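PDB 5NO8: Baccell_00875 from Bacteroides cellulosilyticus DSM 14838, which probably cleaves the linkage between L-rhamnose and glucuronic acid that caps the side chains of complex arabinogalactan proteins, acting as a polysaccharide lyase. Local coordinates for residues A[448-453]-A[489-495]; A[572-576]-A[621-625]; A[70-76]-A[201-205]; A[175-179]-A[242-248]; A[654-658]-A[677-681]. All coordinates share one frame. Residues are numbered along the deposited sequence.

Contact 1 (A[448-453]-A[489-495]); sequences GYNYMW and FYAIGIP
Y449, chi1 near -72° (m), offers one ring face to the edge of F489, whose chi1 is t: the edge-to-face pair has centroids 5.1 Å apart and planes at 80°. The F489 ring in turn lies with one face over G448 CA, which is 4.1 Å from F489 CZ. Residues 448-453 lie at the N-terminal end of helix 448-465; 489-495 form an irregular linker with an inverse gamma turn centred on Y490 and a positive phi at G493, before P495 takes the N-cap position of the next helix. Two CA pairs set the register: Y449 with A491 (5.3 Å) and M452 with I494 (5.4 Å). M452 (chi1 m, chi2 m) packs CG 3.4 Å from A491 CB and SD 3.9 Å from I494 CG1. Y449 CE1 lies 3.9 Å from I492 CD1, and W453 NE1 is 3.2 Å from I492 O. Water 1 donates to Y449 O (3.0 Å) and I492 O (2.7 Å); water 2 accepts from Y449 OH (2.6 Å) and donates to Y490 O (2.5 Å). This is helix-to-linker packing within the helical domain: the linker joins helices 469-485 and 496-505, M452 also touches helix 469-485, and I492 and I494 reach helix 542-559.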
# COMPACT_ATOMS: atom_id res chain seq x y z
N GLY A 448 -2.29 22.58 -5.76
CA GLY A 448 -2.68 22.91 -4.38
C GLY A 448 -1.90 22.16 -3.31
O GLY A 448 -1.65 22.70 -2.23
N TYR A 449 -1.54 20.92 -3.62
CA TYR A 449 -0.77 20.07 -2.70
C TYR A 449 0.52 20.76 -2.28
O TYR A 449 0.91 20.70 -1.11
CB TYR A 449 -0.41 18.73 -3.38
CG TYR A 449 -1.57 17.76 -3.58
CD1 TYR A 449 -2.13 17.08 -2.50
CD2 TYR A 449 -2.09 17.48 -4.86
CE1 TYR A 449 -3.17 16.19 -2.66
CE2 TYR A 449 -3.13 16.56 -5.04
CZ TYR A 449 -3.67 15.92 -3.92
OH TYR A 449 -4.71 15.02 -4.03
N ASN A 450 1.16 21.44 -3.22
CA ASN A 450 2.50 21.95 -3.01
C ASN A 450 2.53 23.03 -1.93
O ASN A 450 3.53 23.17 -1.24
CB ASN A 450 3.11 22.50 -4.30
CG ASN A 450 3.26 21.45 -5.38
OD1 ASN A 450 3.15 20.24 -5.12
ND2 ASN A 450 3.56 21.90 -6.60
N TYR A 451 1.42 23.76 -1.77
CA TYR A 451 1.35 24.88 -0.81
C TYR A 451 1.38 24.41 0.64
O TYR A 451 1.91 25.12 1.51
CB TYR A 451 0.06 25.67 -1.01
CG TYR A 451 0.03 26.48 -2.29
CD1 TYR A 451 -0.10 25.85 -3.53
CD2 TYR A 451 0.13 27.88 -2.25
CE1 TYR A 451 -0.13 26.58 -4.70
CE2 TYR A 451 0.09 28.63 -3.42
CZ TYR A 451 -0.03 27.98 -4.65
OH TYR A 451 -0.06 28.69 -5.82
N MET A 452 0.75 23.27 0.92
CA MET A 452 0.70 22.74 2.29
C MET A 452 2.08 22.38 2.78
O MET A 452 2.39 22.58 3.95
CB MET A 452 -0.17 21.49 2.37
CG MET A 452 -1.62 21.68 1.95
SD MET A 452 -2.41 23.13 2.72
CE MET A 452 -2.08 24.40 1.52
N TRP A 453 2.87 21.82 1.88
CA TRP A 453 4.20 21.31 2.22
C TRP A 453 5.19 22.45 2.37
O TRP A 453 6.01 22.44 3.29
CB TRP A 453 4.67 20.31 1.18
CG TRP A 453 3.74 19.13 1.02
CD1 TRP A 453 3.01 18.51 2.01
CD2 TRP A 453 3.42 18.46 -0.20
NE1 TRP A 453 2.28 17.49 1.47
CE2 TRP A 453 2.51 17.44 0.12
CE3 TRP A 453 3.84 18.62 -1.53
CZ2 TRP A 453 2.00 16.57 -0.86
CZ3 TRP A 453 3.32 17.77 -2.50
CH2 TRP A 453 2.41 16.74 -2.15
N PHE A 489 -10.32 21.48 -0.99
CA PHE A 489 -9.23 20.70 -1.59
C PHE A 489 -8.72 19.75 -0.50
O PHE A 489 -8.37 20.20 0.60
CB PHE A 489 -8.12 21.62 -2.11
CG PHE A 489 -7.14 20.97 -3.08
CD1 PHE A 489 -6.15 20.09 -2.62
CD2 PHE A 489 -7.16 21.29 -4.43
CE1 PHE A 489 -5.23 19.52 -3.50
CE2 PHE A 489 -6.25 20.73 -5.31
CZ PHE A 489 -5.28 19.84 -4.85
N TYR A 490 -8.67 18.46 -0.80
CA TYR A 490 -8.30 17.43 0.17
C TYR A 490 -6.78 17.24 0.15
O TYR A 490 -6.25 16.18 -0.22
CB TYR A 490 -9.00 16.12 -0.14
CG TYR A 490 -10.47 16.10 0.20
CD1 TYR A 490 -11.39 16.91 -0.46
CD2 TYR A 490 -10.94 15.25 1.19
CE1 TYR A 490 -12.74 16.88 -0.12
CE2 TYR A 490 -12.29 15.21 1.53
CZ TYR A 490 -13.19 16.03 0.88
OH TYR A 490 -14.53 15.96 1.24
N ALA A 491 -6.08 18.27 0.59
CA ALA A 491 -4.62 18.29 0.48
C ALA A 491 -4.03 17.40 1.56
O ALA A 491 -4.63 17.24 2.62
CB ALA A 491 -4.11 19.71 0.64
N ILE A 492 -2.84 16.86 1.29
CA ILE A 492 -2.14 16.01 2.22
C ILE A 492 -1.34 16.86 3.22
O ILE A 492 -0.56 17.75 2.83
CB ILE A 492 -1.17 15.07 1.49
CG1 ILE A 492 -1.94 14.15 0.53
CG2 ILE A 492 -0.37 14.26 2.51
CD1 ILE A 492 -1.09 13.60 -0.58
N GLY A 493 -1.53 16.57 4.50
CA GLY A 493 -0.73 17.18 5.55
C GLY A 493 -1.00 18.67 5.66
O GLY A 493 -0.07 19.47 5.75
N ILE A 494 -2.27 19.05 5.64
CA ILE A 494 -2.64 20.45 5.89
C ILE A 494 -2.15 20.71 7.33
O ILE A 494 -2.56 19.99 8.23
CB ILE A 494 -4.15 20.66 5.78
CG1 ILE A 494 -4.61 20.40 4.33
CG2 ILE A 494 -4.51 22.08 6.22
CD1 ILE A 494 -6.10 20.16 4.19
N PRO A 495 -1.23 21.67 7.52
CA PRO A 495 -0.60 21.82 8.84
C PRO A 495 -1.44 22.59 9.88
O PRO A 495 -1.08 23.70 10.29
CB PRO A 495 0.72 22.54 8.51
CG PRO A 495 0.38 23.36 7.32
CD PRO A 495 -0.60 22.55 6.52
O HOH W 1 -0.67 18.63 0.29
O HOH W 2 -5.84 14.25 -1.79

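Contact 2 (A[572-576]-A[621-625]); sequences MPVLE and VYYYY
V621 opens the helical segment 621-625 with its CA 8.9 Å from that of M572, the nearest pair; its CG1 meets both M572 SD and L575 CD2 at 3.7 Å. Y622 (chi1 m) swings its ring back so that CD1 lies 3.9 Å from M572 CE and OH 3.4 Å from E576 CG. One turn after V621, Y625 (chi1 t) points toward the other helix; M572 CE sits over its ring face, 4.1 Å from the centroid and 17° off the normal, a CH-pi contact joined by an oblique Met-aromatic approach, M572 SD being 4.8 Å from the Y625 centroid. M572 adopts m, m, m. Segment 572-576 ends helix 562-576, kinked where the N of P573 and V574 lacks a bond to the preceding turn. The two helices pack roughly antiparallel (150°), crossing at -150° with segment axes 12.5 Å apart, so side chains fill the gap. E576 is salt-bridged to R637 and hydrogen-bonded to Y634, both on helix 632-644, while L575 and V621 rest on helix 542-559.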
# COMPACT_ATOMS: atom_id res chain seq x y z
N MET A 572 -13.49 6.65 9.62
CA MET A 572 -12.40 5.73 10.01
C MET A 572 -12.50 4.35 9.37
O MET A 572 -11.50 3.87 8.89
CB MET A 572 -12.27 5.59 11.53
CG MET A 572 -11.58 6.77 12.18
SD MET A 572 -9.80 6.82 11.85
CE MET A 572 -9.29 5.49 12.92
N PRO A 573 -13.71 3.72 9.36
CA PRO A 573 -13.82 2.38 8.74
C PRO A 573 -13.51 2.36 7.24
O PRO A 573 -12.98 1.36 6.73
CB PRO A 573 -15.27 1.98 9.01
CG PRO A 573 -15.70 2.83 10.16
CD PRO A 573 -15.01 4.14 9.91
N VAL A 574 -13.83 3.45 6.56
CA VAL A 574 -13.50 3.62 5.16
C VAL A 574 -11.98 3.72 4.96
O VAL A 574 -11.42 3.12 4.02
CB VAL A 574 -14.31 4.81 4.58
CG1 VAL A 574 -13.85 5.18 3.20
CG2 VAL A 574 -15.80 4.47 4.58
N LEU A 575 -11.29 4.41 5.87
CA LEU A 575 -9.83 4.47 5.80
C LEU A 575 -9.19 3.13 6.13
O LEU A 575 -8.20 2.71 5.47
CB LEU A 575 -9.28 5.52 6.76
CG LEU A 575 -7.76 5.65 6.77
CD1 LEU A 575 -7.27 5.98 5.39
CD2 LEU A 575 -7.32 6.74 7.73
N GLU A 576 -9.71 2.46 7.14
CA GLU A 576 -9.16 1.18 7.58
C GLU A 576 -9.33 0.08 6.55
O GLU A 576 -8.53 -0.86 6.52
CB GLU A 576 -9.74 0.73 8.92
CG GLU A 576 -9.33 1.67 10.05
CD GLU A 576 -9.74 1.19 11.42
OE1 GLU A 576 -9.66 -0.03 11.67
OE2 GLU A 576 -10.10 2.04 12.26
N VAL A 621 -3.12 9.60 11.03
CA VAL A 621 -4.51 9.57 11.41
C VAL A 621 -4.73 8.79 12.69
O VAL A 621 -5.49 9.24 13.57
CB VAL A 621 -5.40 8.98 10.29
CG1 VAL A 621 -6.81 8.67 10.80
CG2 VAL A 621 -5.43 9.93 9.10
N TYR A 622 -4.13 7.59 12.79
CA TYR A 622 -4.29 6.76 13.97
C TYR A 622 -3.71 7.44 15.20
O TYR A 622 -4.30 7.35 16.28
CB TYR A 622 -3.60 5.40 13.79
CG TYR A 622 -4.22 4.47 12.79
CD1 TYR A 622 -5.50 4.70 12.24
CD2 TYR A 622 -3.53 3.32 12.38
CE1 TYR A 622 -6.06 3.81 11.35
CE2 TYR A 622 -4.10 2.44 11.48
CZ TYR A 622 -5.36 2.68 10.99
OH TYR A 622 -5.92 1.82 10.06
N TYR A 623 -2.57 8.12 15.03
CA TYR A 623 -1.94 8.93 16.09
C TYR A 623 -2.89 10.04 16.58
O TYR A 623 -3.15 10.18 17.79
CB TYR A 623 -0.61 9.49 15.58
CG TYR A 623 -0.06 10.69 16.30
CD1 TYR A 623 0.66 10.54 17.49
CD2 TYR A 623 -0.23 11.96 15.78
CE1 TYR A 623 1.17 11.66 18.16
CE2 TYR A 623 0.27 13.07 16.42
CZ TYR A 623 0.95 12.92 17.61
OH TYR A 623 1.43 14.05 18.22
N TYR A 624 -3.45 10.80 15.64
CA TYR A 624 -4.39 11.86 16.02
C TYR A 624 -5.67 11.29 16.63
O TYR A 624 -6.21 11.86 17.58
CB TYR A 624 -4.74 12.76 14.85
CG TYR A 624 -3.64 13.64 14.33
CD1 TYR A 624 -3.00 14.56 15.16
CD2 TYR A 624 -3.24 13.59 13.00
CE1 TYR A 624 -2.00 15.38 14.69
CE2 TYR A 624 -2.25 14.41 12.52
CZ TYR A 624 -1.62 15.30 13.39
OH TYR A 624 -0.64 16.11 12.92
N TYR A 625 -6.17 10.19 16.08
CA TYR A 625 -7.38 9.57 16.59
C TYR A 625 -7.19 9.13 18.06
O TYR A 625 -8.11 9.27 18.88
CB TYR A 625 -7.80 8.40 15.70
CG TYR A 625 -9.05 7.72 16.16
CD1 TYR A 625 -10.29 8.23 15.82
CD2 TYR A 625 -8.99 6.60 16.95
CE1 TYR A 625 -11.46 7.60 16.25
CE2 TYR A 625 -10.14 5.96 17.40
CZ TYR A 625 -11.38 6.47 17.03
OH TYR A 625 -12.52 5.84 17.48

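Contact 3 (A[70-76]-A[201-205]); sequences YGWGLGY and EIWER
Two tyrosine hydroxyls donate to glutamates across this contact: Y70 OH to E204 OE2 at 2.5 Å and Y76 OH to E201 OE2 at 2.7 Å. The Y76 hydroxyl also accepts from the indole, W203 NE1 to Y76 OH being 3.0 Å, so it relays between E201 and W203. E204 also forms a salt bridge with K209 through OE1. The backbones stay well apart, the nearest CA pair being Y70 and W203 at 9.2 Å, and the gap is bridged by side chains. Y70 (chi1 m) and Y76 (chi1 p) both point toward residues 201-205. Between them the chain reverses through a type II beta turn, G71 to L74, closed by L74 N to G71 O at 3.0 Å; G73 supplies the positive phi (99°) of its third position. Strand 75-81 then starts at G75, in the same curled mixed sheet as strand 199-203; strands 137-145 and 217-221 lie between the two, and the tyrosines reach past them, Y76 resting on A143 and A219. Beyond the end of its strand, E204 also has a positive phi (67°). Packing completes the contact: W203, chi1 m, sets CB 3.9 Å from Y70 CE1 and CZ2 3.8 Å from Y76 CZ. The Y76 ring also makes a cation-pi contact with K87, and the Y70 ring meets Y145 edge-to-face.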
# COMPACT_ATOMS: atom_id res chain seq x y z
N TYR A 70 -9.14 -13.21 -19.56
CA TYR A 70 -8.92 -12.88 -18.14
C TYR A 70 -10.02 -13.32 -17.18
O TYR A 70 -9.99 -12.98 -15.99
CB TYR A 70 -8.71 -11.37 -17.98
CG TYR A 70 -7.41 -10.87 -18.51
CD1 TYR A 70 -6.20 -11.35 -18.00
CD2 TYR A 70 -7.35 -9.88 -19.47
CE1 TYR A 70 -4.99 -10.89 -18.47
CE2 TYR A 70 -6.13 -9.40 -19.95
CZ TYR A 70 -4.96 -9.90 -19.43
OH TYR A 70 -3.77 -9.43 -19.86
N GLY A 71 -10.97 -14.09 -17.68
CA GLY A 71 -12.03 -14.62 -16.83
C GLY A 71 -11.51 -15.40 -15.62
O GLY A 71 -10.53 -16.13 -15.72
N TRP A 72 -12.19 -15.23 -14.50
CA TRP A 72 -11.88 -15.97 -13.27
C TRP A 72 -11.84 -17.45 -13.54
O TRP A 72 -12.81 -18.05 -14.07
CB TRP A 72 -12.95 -15.67 -12.21
CG TRP A 72 -12.77 -16.39 -10.94
CD1 TRP A 72 -12.89 -17.74 -10.75
CD2 TRP A 72 -12.49 -15.83 -9.67
NE1 TRP A 72 -12.69 -18.05 -9.44
CE2 TRP A 72 -12.46 -16.89 -8.75
CE3 TRP A 72 -12.29 -14.53 -9.21
CZ2 TRP A 72 -12.17 -16.70 -7.40
CZ3 TRP A 72 -12.03 -14.34 -7.86
CH2 TRP A 72 -11.96 -15.41 -6.98
N GLY A 73 -10.73 -18.09 -13.18
CA GLY A 73 -10.63 -19.53 -13.37
C GLY A 73 -9.87 -19.96 -14.61
O GLY A 73 -9.48 -21.13 -14.72
N LEU A 74 -9.65 -19.02 -15.53
CA LEU A 74 -8.72 -19.21 -16.61
C LEU A 74 -7.32 -18.97 -16.07
O LEU A 74 -7.14 -18.56 -14.93
CB LEU A 74 -9.04 -18.33 -17.80
CG LEU A 74 -10.47 -18.51 -18.34
CD1 LEU A 74 -10.62 -17.62 -19.56
CD2 LEU A 74 -10.82 -19.97 -18.63
N GLY A 75 -6.32 -19.29 -16.87
CA GLY A 75 -4.95 -19.15 -16.38
C GLY A 75 -3.93 -19.54 -17.40
O GLY A 75 -4.23 -19.61 -18.60
N TYR A 76 -2.72 -19.77 -16.92
CA TYR A 76 -1.58 -20.02 -17.78
C TYR A 76 -0.46 -20.74 -17.06
O TYR A 76 -0.44 -20.83 -15.84
CB TYR A 76 -1.06 -18.68 -18.37
CG TYR A 76 -0.73 -17.64 -17.32
CD1 TYR A 76 0.50 -17.64 -16.69
CD2 TYR A 76 -1.65 -16.66 -16.96
CE1 TYR A 76 0.80 -16.69 -15.73
CE2 TYR A 76 -1.38 -15.71 -15.98
CZ TYR A 76 -0.13 -15.72 -15.38
OH TYR A 76 0.16 -14.80 -14.43
N GLU A 201 0.56 -11.95 -9.54
CA GLU A 201 0.97 -11.08 -10.61
C GLU A 201 -0.14 -10.11 -10.92
O GLU A 201 -1.30 -10.36 -10.61
CB GLU A 201 1.26 -11.88 -11.87
CG GLU A 201 2.51 -12.71 -11.76
CD GLU A 201 2.68 -13.63 -12.96
OE1 GLU A 201 3.14 -13.13 -14.00
OE2 GLU A 201 2.31 -14.83 -12.85
N ILE A 202 0.25 -9.03 -11.58
CA ILE A 202 -0.69 -8.02 -12.02
C ILE A 202 -0.56 -7.93 -13.53
O ILE A 202 0.55 -7.84 -14.07
CB ILE A 202 -0.40 -6.63 -11.37
CG1 ILE A 202 -0.63 -6.65 -9.87
CG2 ILE A 202 -1.25 -5.52 -12.00
CD1 ILE A 202 -2.05 -6.86 -9.43
N TRP A 203 -1.71 -7.91 -14.20
CA TRP A 203 -1.77 -7.74 -15.64
C TRP A 203 -2.60 -6.50 -16.00
O TRP A 203 -3.44 -6.08 -15.21
CB TRP A 203 -2.38 -8.98 -16.32
CG TRP A 203 -1.58 -10.20 -16.14
CD1 TRP A 203 -1.74 -11.15 -15.18
CD2 TRP A 203 -0.45 -10.58 -16.89
NE1 TRP A 203 -0.79 -12.13 -15.32
CE2 TRP A 203 0.02 -11.79 -16.35
CE3 TRP A 203 0.20 -10.03 -18.00
CZ2 TRP A 203 1.13 -12.47 -16.88
CZ3 TRP A 203 1.30 -10.66 -18.50
CH2 TRP A 203 1.75 -11.89 -17.95
N GLU A 204 -2.32 -5.93 -17.18
CA GLU A 204 -3.07 -4.80 -17.77
C GLU A 204 -2.95 -3.47 -17.00
O GLU A 204 -3.94 -2.82 -16.63
CB GLU A 204 -4.53 -5.18 -18.00
CG GLU A 204 -4.73 -6.41 -18.86
CD GLU A 204 -4.23 -6.20 -20.29
OE1 GLU A 204 -4.24 -5.05 -20.76
OE2 GLU A 204 -3.81 -7.17 -20.94
N ARG A 205 -1.71 -3.08 -16.78
CA ARG A 205 -1.43 -1.72 -16.35
C ARG A 205 -0.80 -0.93 -17.50
O ARG A 205 -0.14 -1.50 -18.38
CB ARG A 205 -0.50 -1.72 -15.14
CG ARG A 205 -1.06 -2.49 -13.95
CD ARG A 205 -2.41 -1.98 -13.46
NE ARG A 205 -2.46 -0.55 -13.10
CZ ARG A 205 -2.15 -0.02 -11.91
NH1 ARG A 205 -1.71 -0.78 -10.90
NH2 ARG A 205 -2.24 1.31 -11.72

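Contact 4 (A[175-179]-A[242-248]); sequences YVNAI and HNGNDDF
N177, in the t rotamer (chi1 -177°, chi2 17°), extends from strand 175-180 with each end of its amide turned to a different partner. N177 ND2 donates to N245 OD1 at 3.0 Å, while N177 OD1 accepts a weak hydrogen bond from H242 NE2 at 2.8 Å. H242 takes chi1 p and chi2 80°, which lets its other nitrogen, ND1, accept from G244 N at 3.1 Å; the ring thus spans the strand and the turn leading to helix 245-254. N177 CB packs over the face of the F248 ring (chi1 t), 3.9 Å from the centroid and 10° off the normal, a CH-pi contact. The edge of F248 approaches the face of Y175 (chi1 p), centroids 5.2 Å apart and planes at 67°. I179 (m, m) brings CD1 to 3.8 Å from H242 CE1. The nearest CA pairs are N177 with F248 (7.4 Å) and I179 with G244 (7.6 Å). G244, phi 141°, is the N-cap; its O accepts from F248 N at 2.8 Å, while D247 OD2 accepts from N243 N at 2.8 Å. The helix follows strand 232-242 and packs on one face of the antiparallel sheet that contains both strands. The contact therefore sets one amide bond and one weak imidazole bond, both made by N177, beside the aromatic packing of F248 and Y175.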
# COMPACT_ATOMS: atom_id res chain seq x y z
N TYR A 175 -4.62 -16.52 1.25
CA TYR A 175 -5.98 -16.04 1.23
C TYR A 175 -6.09 -14.72 0.48
O TYR A 175 -5.11 -14.06 0.18
CB TYR A 175 -6.53 -15.89 2.66
CG TYR A 175 -5.85 -14.86 3.52
CD1 TYR A 175 -6.05 -13.49 3.32
CD2 TYR A 175 -4.99 -15.25 4.54
CE1 TYR A 175 -5.42 -12.56 4.11
CE2 TYR A 175 -4.39 -14.32 5.35
CZ TYR A 175 -4.62 -12.98 5.13
OH TYR A 175 -3.98 -12.05 5.90
N VAL A 176 -7.34 -14.35 0.20
CA VAL A 176 -7.69 -13.01 -0.22
C VAL A 176 -8.88 -12.54 0.63
O VAL A 176 -9.88 -13.26 0.78
CB VAL A 176 -8.05 -12.90 -1.72
CG1 VAL A 176 -8.33 -11.46 -2.06
CG2 VAL A 176 -6.93 -13.44 -2.63
N ASN A 177 -8.74 -11.37 1.23
CA ASN A 177 -9.81 -10.73 1.96
C ASN A 177 -10.21 -9.50 1.17
O ASN A 177 -9.45 -8.56 1.10
CB ASN A 177 -9.35 -10.38 3.35
CG ASN A 177 -10.45 -9.78 4.20
OD1 ASN A 177 -11.64 -9.92 3.88
ND2 ASN A 177 -10.06 -9.09 5.27
N ALA A 178 -11.38 -9.55 0.51
CA ALA A 178 -11.85 -8.47 -0.30
C ALA A 178 -12.89 -7.66 0.45
O ALA A 178 -13.98 -8.12 0.72
CB ALA A 178 -12.41 -9.01 -1.60
N ILE A 179 -12.49 -6.44 0.83
CA ILE A 179 -13.32 -5.57 1.66
C ILE A 179 -13.96 -4.51 0.78
O ILE A 179 -13.27 -3.75 0.12
CB ILE A 179 -12.47 -4.92 2.78
CG1 ILE A 179 -11.86 -5.99 3.69
CG2 ILE A 179 -13.30 -3.93 3.58
CD1 ILE A 179 -12.83 -6.87 4.43
N HIS A 242 -18.52 -12.73 4.15
CA HIS A 242 -18.22 -12.52 5.55
C HIS A 242 -18.54 -11.10 5.98
O HIS A 242 -18.83 -10.24 5.17
CB HIS A 242 -16.76 -12.93 5.89
CG HIS A 242 -15.72 -12.01 5.32
ND1 HIS A 242 -15.40 -10.81 5.90
CD2 HIS A 242 -14.96 -12.11 4.20
CE1 HIS A 242 -14.45 -10.22 5.19
NE2 HIS A 242 -14.17 -10.98 4.15
N ASN A 243 -18.52 -10.89 7.28
CA ASN A 243 -18.95 -9.62 7.88
C ASN A 243 -17.86 -8.71 8.37
O ASN A 243 -18.15 -7.72 9.03
CB ASN A 243 -19.94 -9.93 9.00
CG ASN A 243 -21.29 -10.33 8.47
OD1 ASN A 243 -21.78 -9.78 7.46
ND2 ASN A 243 -21.92 -11.30 9.13
N GLY A 244 -16.61 -8.99 8.05
CA GLY A 244 -15.50 -8.10 8.44
C GLY A 244 -14.31 -8.92 8.87
O GLY A 244 -14.36 -10.15 8.81
N ASN A 245 -13.25 -8.25 9.30
CA ASN A 245 -11.97 -8.92 9.55
C ASN A 245 -12.04 -10.05 10.56
O ASN A 245 -11.46 -11.12 10.35
CB ASN A 245 -10.89 -7.91 9.91
CG ASN A 245 -10.60 -6.93 8.78
OD1 ASN A 245 -10.54 -7.29 7.61
ND2 ASN A 245 -10.44 -5.66 9.14
N ASP A 246 -12.76 -9.86 11.67
CA ASP A 246 -12.88 -10.91 12.68
C ASP A 246 -13.62 -12.12 12.17
O ASP A 246 -13.27 -13.24 12.48
CB ASP A 246 -13.60 -10.41 13.95
CG ASP A 246 -12.73 -9.54 14.83
OD1 ASP A 246 -11.48 -9.57 14.70
OD2 ASP A 246 -13.32 -8.82 15.68
N ASP A 247 -14.70 -11.88 11.43
CA ASP A 247 -15.51 -12.94 10.88
C ASP A 247 -14.70 -13.68 9.81
O ASP A 247 -14.73 -14.91 9.76
CB ASP A 247 -16.78 -12.35 10.29
CG ASP A 247 -17.81 -13.39 9.91
OD1 ASP A 247 -17.97 -14.38 10.65
OD2 ASP A 247 -18.49 -13.22 8.88
N PHE A 248 -13.98 -12.92 8.98
CA PHE A 248 -13.07 -13.53 7.98
C PHE A 248 -12.07 -14.47 8.66
O PHE A 248 -11.94 -15.63 8.28
CB PHE A 248 -12.32 -12.47 7.19
CG PHE A 248 -11.28 -13.05 6.25
CD1 PHE A 248 -11.65 -13.63 5.04
CD2 PHE A 248 -9.94 -13.01 6.59
CE1 PHE A 248 -10.71 -14.17 4.18
CE2 PHE A 248 -8.97 -13.58 5.75
CZ PHE A 248 -9.36 -14.14 4.53

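Contact 5 (A[654-658]-A[677-681]); sequences KASCA and ANDQD
Two irregular chain segments lie against each other in this buried loop-to-loop contact, flanking the small antiparallel sheet that includes strands 659-660 and 672-677. Residues 654-658 lead into the first of these strands, and 677-681 leave the second for helix 682-692. The CA pairs S656 with A677 (4.7 Å) and C657 with Q680 (5.0 Å) bring the backbones close. A655 is extended (-146/164) and its O lies 3.4 Å from A677 CB. Q680, chi1 p and chi2 m, folds over the other loop, its CG 3.2 Å from S656 O. C657 (chi1 p) sets CB 3.8 Å from N678 CB and 3.9 Å from D679 OD1. Water 3 lies between the loops, 3.0 Å from C657 O and 2.9 Å from D679 OD1. The close approach thus rests on small A655 and A677 and on the folded Q680, while the polar side chains of N678, D679 and S656 bond outside the two loops, to R395, Y613 and D674.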
# COMPACT_ATOMS: atom_id res chain seq x y z
N LYS A 654 20.90 5.51 1.89
CA LYS A 654 20.11 5.61 0.66
C LYS A 654 18.65 5.29 0.99
O LYS A 654 18.33 4.73 2.05
CB LYS A 654 20.66 4.65 -0.41
CG LYS A 654 21.96 5.13 -1.01
CD LYS A 654 22.55 4.10 -1.99
CE LYS A 654 23.73 4.68 -2.78
NZ LYS A 654 24.22 3.71 -3.79
N ALA A 655 17.75 5.64 0.07
CA ALA A 655 16.35 5.38 0.25
C ALA A 655 15.71 5.08 -1.10
O ALA A 655 16.29 5.38 -2.15
CB ALA A 655 15.67 6.56 0.90
N SER A 656 14.52 4.51 -1.04
CA SER A 656 13.77 4.17 -2.26
C SER A 656 12.37 4.78 -2.25
O SER A 656 11.67 4.73 -1.24
CB SER A 656 13.68 2.65 -2.40
OG SER A 656 12.81 2.32 -3.48
N CYS A 657 11.93 5.25 -3.42
CA CYS A 657 10.60 5.85 -3.55
C CYS A 657 9.44 4.86 -3.57
O CYS A 657 8.31 5.29 -3.40
CB CYS A 657 10.53 6.76 -4.79
SG CYS A 657 10.63 5.90 -6.35
N ALA A 658 9.71 3.56 -3.76
CA ALA A 658 8.65 2.55 -3.77
C ALA A 658 9.21 1.13 -3.83
O ALA A 658 10.21 0.90 -4.50
CB ALA A 658 7.75 2.75 -5.00
N ALA A 677 15.71 7.66 -5.06
CA ALA A 677 15.17 8.35 -3.88
C ALA A 677 14.50 9.61 -4.42
O ALA A 677 15.15 10.46 -5.05
CB ALA A 677 16.27 8.70 -2.91
N ASN A 678 13.20 9.69 -4.21
CA ASN A 678 12.42 10.79 -4.71
C ASN A 678 11.72 11.45 -3.53
O ASN A 678 12.28 12.37 -2.93
CB ASN A 678 11.51 10.27 -5.85
CG ASN A 678 10.76 11.38 -6.54
OD1 ASN A 678 10.46 12.38 -5.91
ND2 ASN A 678 10.45 11.21 -7.85
N ASP A 679 10.53 10.98 -3.17
CA ASP A 679 9.66 11.65 -2.23
C ASP A 679 9.39 10.91 -0.89
O ASP A 679 8.64 11.39 -0.05
CB ASP A 679 8.31 12.03 -2.94
CG ASP A 679 7.69 10.90 -3.78
OD1 ASP A 679 8.37 9.92 -4.20
OD2 ASP A 679 6.45 11.00 -4.01
N GLN A 680 10.01 9.75 -0.72
CA GLN A 680 9.74 8.85 0.40
C GLN A 680 10.12 9.38 1.77
O GLN A 680 9.71 8.78 2.76
CB GLN A 680 10.41 7.46 0.21
CG GLN A 680 11.94 7.47 0.35
CD GLN A 680 12.63 8.37 -0.64
OE1 GLN A 680 13.49 9.25 -0.29
NE2 GLN A 680 12.29 8.17 -1.89
N ASP A 681 10.86 10.47 1.85
CA ASP A 681 11.29 10.96 3.17
C ASP A 681 10.14 11.46 4.02
O ASP A 681 10.24 11.50 5.24
CB ASP A 681 12.43 11.95 3.01
CG ASP A 681 13.66 11.27 2.45
OD1 ASP A 681 14.06 10.22 3.00
OD2 ASP A 681 14.20 11.72 1.42
O HOH W 3 6.89 7.52 -4.72

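In the fold
Contacts 1, 2 and 5 belong to the helical part of the chain, contacts 3 and 4 to the beta-sheet part. Contact 1 is about 18 Å from contact 2 and 20 Å from contact 5, centre to centre, and helix 542-559 touches both contacts 1 and 2. Contact 4 comes within about 6 Å (nearest atoms) of contact 2 without touching it, and I179 touches A577, the residue right after segment 572-576. Contacts 3 and 4 alternate along the sequence, with centres about 22 Å apart. A glycerol, probably from crystallisation, lies about 4 Å from the I492 side chain; Y624 bonds a glycerol too. Neither establishes where substrate binds.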